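Long-range contact in uncharacterized protein (Pyrococcus horikoshii, PDB 1ZJJ), which is of unknown function but belongs to the haloacid dehalogenase superfamily, binds magnesium and is probably a phosphatase: residues 81-94 and 118-130. Sequence-based numbering, arbitrary orientation.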
loop_
_atom_site.group_PDB
_atom_site.type_symbol
_atom_site.label_atom_id
_atom_site.label_comp_id
_atom_site.label_asym_id
_atom_site.label_seq_id
_atom_site.Cartn_x
_atom_site.Cartn_y
_atom_site.Cartn_z
ATOM N N LEU B 81 25.903 -2.058 -1.747
ATOM C CA LEU B 81 25.356 -2.242 -3.086
ATOM C C LEU B 81 26.295 -1.725 -4.161
ATOM O O LEU B 81 27.273 -1.039 -3.864
ATOM C CB LEU B 81 23.998 -1.543 -3.201
ATOM C CG LEU B 81 22.934 -1.942 -2.169
ATOM C CD1 LEU B 81 21.710 -1.037 -2.334
ATOM C CD2 LEU B 81 22.542 -3.411 -2.342
ATOM N N ASP B 82 26.001 -2.062 -5.412
ATOM C CA ASP B 82 26.827 -1.613 -6.526
ATOM C C ASP B 82 26.234 -0.353 -7.131
ATOM O O ASP B 82 25.053 -0.308 -7.453
ATOM C CB ASP B 82 26.923 -2.706 -7.582
ATOM C CG ASP B 82 27.403 -4.014 -7.008
ATOM O OD1 ASP B 82 28.468 -4.024 -6.356
ATOM O OD2 ASP B 82 26.706 -5.027 -7.202
ATOM N N PRO B 83 27.057 0.688 -7.303
ATOM C CA PRO B 83 26.583 1.950 -7.870
ATOM C C PRO B 83 25.753 1.767 -9.139
ATOM O O PRO B 83 26.128 1.020 -10.041
ATOM C CB PRO B 83 27.879 2.715 -8.119
ATOM C CG PRO B 83 28.764 2.223 -7.014
ATOM C CD PRO B 83 28.508 0.738 -7.062
ATOM N N GLY B 84 24.624 2.467 -9.191
ATOM C CA GLY B 84 23.731 2.386 -10.330
ATOM C C GLY B 84 22.727 3.516 -10.213
ATOM O O GLY B 84 22.607 4.135 -9.147
ATOM N N LYS B 85 22.000 3.801 -11.291
ATOM C CA LYS B 85 21.025 4.886 -11.248
ATOM C C LYS B 85 19.884 4.609 -10.279
ATOM O O LYS B 85 19.425 3.482 -10.136
ATOM C CB LYS B 85 20.500 5.179 -12.647
ATOM C CG LYS B 85 21.561 5.782 -13.525
ATOM C CD LYS B 85 21.197 5.585 -14.968
ATOM C CE LYS B 85 20.983 6.904 -15.679
ATOM N NZ LYS B 85 20.708 6.683 -17.120
ATOM N N ILE B 86 19.448 5.671 -9.616
ATOM C CA ILE B 86 18.402 5.619 -8.602
ATOM C C ILE B 86 17.116 6.345 -8.984
ATOM O O ILE B 86 17.146 7.441 -9.571
ATOM C CB ILE B 86 18.912 6.271 -7.276
ATOM C CG1 ILE B 86 20.271 5.675 -6.901
ATOM C CG2 ILE B 86 17.872 6.070 -6.141
ATOM C CD1 ILE B 86 21.044 6.468 -5.841
ATOM N N PHE B 87 15.990 5.736 -8.632
ATOM C CA PHE B 87 14.696 6.366 -8.838
ATOM C C PHE B 87 14.211 6.589 -7.408
ATOM O O PHE B 87 14.179 5.655 -6.610
ATOM C CB PHE B 87 13.722 5.454 -9.570
ATOM C CG PHE B 87 12.371 6.073 -9.773
ATOM C CD1 PHE B 87 12.215 7.169 -10.620
ATOM C CD2 PHE B 87 11.259 5.594 -9.088
ATOM C CE1 PHE B 87 10.969 7.782 -10.784
ATOM C CE2 PHE B 87 10.008 6.195 -9.240
ATOM C CZ PHE B 87 9.862 7.294 -10.091
ATOM N N VAL B 88 13.843 7.818 -7.079
ATOM C CA VAL B 88 13.413 8.119 -5.725
ATOM C C VAL B 88 11.967 8.544 -5.544
ATOM O O VAL B 88 11.422 9.317 -6.332
ATOM C CB VAL B 88 14.281 9.237 -5.117
ATOM C CG1 VAL B 88 13.812 9.553 -3.700
ATOM C CG2 VAL B 88 15.742 8.827 -5.132
ATOM N N ILE B 89 11.359 8.024 -4.485
ATOM C CA ILE B 89 10.003 8.386 -4.099
ATOM C C ILE B 89 10.211 8.910 -2.687
ATOM O O ILE B 89 10.550 8.147 -1.778
ATOM C CB ILE B 89 9.044 7.179 -4.073
ATOM C CG1 ILE B 89 8.618 6.831 -5.508
ATOM C CG2 ILE B 89 7.820 7.503 -3.199
ATOM C CD1 ILE B 89 7.796 5.553 -5.627
ATOM N N GLY B 90 10.057 10.218 -2.512
ATOM C CA GLY B 90 10.259 10.790 -1.196
ATOM C C GLY B 90 10.454 12.289 -1.223
ATOM O O GLY B 90 10.318 12.923 -2.273
ATOM N N GLY B 91 10.793 12.849 -0.065
ATOM C CA GLY B 91 10.982 14.278 0.048
ATOM C C GLY B 91 12.398 14.777 -0.148
ATOM O O GLY B 91 13.335 14.010 -0.377
ATOM N N GLU B 92 12.538 16.092 -0.043
ATOM C CA GLU B 92 13.806 16.788 -0.213
ATOM C C GLU B 92 14.978 16.113 0.494
ATOM O O GLU B 92 16.039 15.914 -0.095
ATOM C CB GLU B 92 13.654 18.222 0.298
ATOM C CG GLU B 92 14.773 19.160 -0.075
ATOM C CD GLU B 92 14.654 20.493 0.640
ATOM O OE1 GLU B 92 13.544 21.067 0.644
ATOM O OE2 GLU B 92 15.670 20.966 1.194
ATOM N N GLY B 93 14.784 15.763 1.760
ATOM C CA GLY B 93 15.844 15.125 2.515
ATOM C C GLY B 93 16.396 13.883 1.842
ATOM O O GLY B 93 17.609 13.729 1.704
ATOM N N LEU B 94 15.501 12.997 1.415
ATOM C CA LEU B 94 15.906 11.760 0.772
ATOM C C LEU B 94 16.575 12.012 -0.577
ATOM O O LEU B 94 17.597 11.398 -0.888
ATOM C CB LEU B 94 14.699 10.835 0.601
ATOM C CG LEU B 94 14.980 9.435 0.045
ATOM C CD1 LEU B 94 16.042 8.731 0.892
ATOM C CD2 LEU B 94 13.676 8.632 0.013
ATOM N N GLU B 118 16.370 1.770 -17.125
ATOM C CA GLU B 118 17.778 1.790 -16.736
ATOM C C GLU B 118 18.026 1.941 -15.231
ATOM O O GLU B 118 19.172 1.976 -14.786
ATOM C CB GLU B 118 18.523 2.900 -17.496
ATOM C CG GLU B 118 18.684 2.637 -18.989
ATOM C CD GLU B 118 17.399 2.816 -19.791
ATOM O OE1 GLU B 118 16.850 3.933 -19.826
ATOM O OE2 GLU B 118 16.926 1.833 -20.397
ATOM N N VAL B 119 16.955 2.045 -14.454
ATOM C CA VAL B 119 17.079 2.194 -13.003
ATOM C C VAL B 119 17.616 0.927 -12.338
ATOM O O VAL B 119 17.122 -0.168 -12.601
ATOM C CB VAL B 119 15.713 2.526 -12.361
ATOM C CG1 VAL B 119 15.803 2.399 -10.834
ATOM C CG2 VAL B 119 15.284 3.924 -12.757
ATOM N N LYS B 120 18.618 1.078 -11.474
ATOM C CA LYS B 120 19.205 -0.066 -10.778
ATOM C C LYS B 120 18.746 -0.163 -9.316
ATOM O O LYS B 120 18.760 -1.245 -8.722
ATOM C CB LYS B 120 20.738 0.015 -10.824
ATOM C CG LYS B 120 21.339 -0.125 -12.218
ATOM C CD LYS B 120 21.040 -1.497 -12.808
ATOM C CE LYS B 120 21.584 -1.639 -14.226
ATOM N NZ LYS B 120 23.074 -1.704 -14.270
ATOM N N HIS B 121 18.341 0.969 -8.747
ATOM C CA HIS B 121 17.889 1.013 -7.358
ATOM C C HIS B 121 16.664 1.909 -7.194
ATOM O O HIS B 121 16.627 3.025 -7.716
ATOM C CB HIS B 121 19.007 1.555 -6.452
ATOM C CG HIS B 121 20.320 0.855 -6.613
ATOM N ND1 HIS B 121 20.520 -0.457 -6.237
ATOM C CD2 HIS B 121 21.507 1.285 -7.110
ATOM C CE1 HIS B 121 21.768 -0.803 -6.495
ATOM N NE2 HIS B 121 22.388 0.238 -7.026
ATOM N N VAL B 122 15.662 1.414 -6.473
ATOM C CA VAL B 122 14.463 2.195 -6.197
ATOM C C VAL B 122 14.438 2.444 -4.690
ATOM O O VAL B 122 14.447 1.501 -3.900
ATOM C CB VAL B 122 13.181 1.453 -6.611
ATOM C CG1 VAL B 122 11.964 2.281 -6.218
ATOM C CG2 VAL B 122 13.185 1.205 -8.114
ATOM N N VAL B 123 14.441 3.714 -4.298
ATOM C CA VAL B 123 14.441 4.090 -2.887
ATOM C C VAL B 123 13.107 4.757 -2.546
ATOM O O VAL B 123 12.714 5.750 -3.166
ATOM C CB VAL B 123 15.616 5.045 -2.575
ATOM C CG1 VAL B 123 15.580 5.462 -1.112
ATOM C CG2 VAL B 123 16.943 4.353 -2.874
ATOM N N VAL B 124 12.419 4.204 -1.552
ATOM C CA VAL B 124 11.108 4.698 -1.161
ATOM C C VAL B 124 11.051 5.179 0.277
ATOM O O VAL B 124 11.328 4.421 1.202
ATOM C CB VAL B 124 10.046 3.588 -1.332
ATOM C CG1 VAL B 124 8.641 4.141 -1.096
ATOM C CG2 VAL B 124 10.165 2.967 -2.717
ATOM N N GLY B 125 10.691 6.446 0.449
ATOM C CA GLY B 125 10.549 7.024 1.770
ATOM C C GLY B 125 9.192 7.701 1.792
ATOM O O GLY B 125 8.394 7.522 0.865
ATOM N N LEU B 126 8.913 8.473 2.835
ATOM C CA LEU B 126 7.639 9.172 2.919
ATOM C C LEU B 126 7.564 10.235 1.817
ATOM O O LEU B 126 8.418 11.107 1.733
ATOM C CB LEU B 126 7.481 9.844 4.287
ATOM C CG LEU B 126 6.262 10.766 4.406
ATOM C CD1 LEU B 126 4.986 9.940 4.313
ATOM C CD2 LEU B 126 6.312 11.531 5.727
ATOM N N ASP B 127 6.540 10.153 0.974
ATOM C CA ASP B 127 6.362 11.117 -0.108
ATOM C C ASP B 127 4.990 11.768 0.009
ATOM O O ASP B 127 3.981 11.190 -0.387
ATOM C CB ASP B 127 6.490 10.428 -1.467
ATOM C CG ASP B 127 6.384 11.404 -2.626
ATOM O OD1 ASP B 127 6.156 12.606 -2.376
ATOM O OD2 ASP B 127 6.526 10.967 -3.784
ATOM N N PRO B 128 4.938 12.988 0.560
ATOM C CA PRO B 128 3.684 13.725 0.738
ATOM C C PRO B 128 3.037 14.085 -0.590
ATOM O O PRO B 128 1.862 14.438 -0.642
ATOM C CB PRO B 128 4.123 14.964 1.516
ATOM C CG PRO B 128 5.333 14.490 2.254
ATOM C CD PRO B 128 6.051 13.712 1.189
ATOM N N ASP B 129 3.822 14.008 -1.661
ATOM C CA ASP B 129 3.329 14.325 -2.992
ATOM C C ASP B 129 3.291 13.076 -3.860
ATOM O O ASP B 129 3.492 13.153 -5.071
ATOM C CB ASP B 129 4.218 15.384 -3.655
ATOM C CG ASP B 129 4.355 16.642 -2.816
ATOM O OD1 ASP B 129 3.326 17.161 -2.330
ATOM O OD2 ASP B 129 5.498 17.115 -2.650
ATOM N N LEU B 130 3.036 11.930 -3.232
ATOM C CA LEU B 130 2.966 10.659 -3.946
ATOM C C LEU B 130 1.875 10.689 -5.015
ATOM O O LEU B 130 0.830 11.315 -4.841
ATOM C CB LEU B 130 2.672 9.504 -2.973
ATOM C CG LEU B 130 2.623 8.102 -3.601
ATOM C CD1 LEU B 130 4.025 7.719 -4.059
ATOM C CD2 LEU B 130 2.097 7.073 -2.600
HETATM O O HOH W 1 8.123 14.243 -3.091
HETATM O O HOH W 2 11.201 11.215 2.051
#
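His121 and Asp82 illustrate how a strand side chain can fasten the loop leading into its neighbour: NE2 of His121 donates to Asp82 O (2.8 Å), which lies in the plane of the imidazole. With chi1 at -52°, CG stands anti to the carbonyl carbon and the ring reaches back to the 81-84 loop, while ND1 is hydrogen-bonded to Thr147 OG1. Replacing the imidazole by the methyl of an alanine is likely to leave Asp82 O without this donor and the loop less firmly tied to the strand. Lys85 O accepts from the amides of both Lys120 and His121; beyond it, Phe87 N–His121 O, Val123 N–Phe87 O, Ile89 N–Val123 O and Gly125 N–Ile89 O (2.8 Å) continue the ladder. Water 1 then bridges Gly90 O and Asp127 OD1, and Lys134 forms a salt bridge with OD2. On one face, Val123 touches Ile86 with CG2 (3.8 Å to Ile86 CG2) and Leu94 with CG1 (3.9 Å to Leu94 CD1). On the other, Ile89 CG2 meets Asp127 CB, from the loop after the strand, at 3.7 Å. Parallel strands 86-89 and 121-124, joined through helices, make a beta-alpha-beta crossover in the four-stranded sheet, consistent with a HAD cap domain.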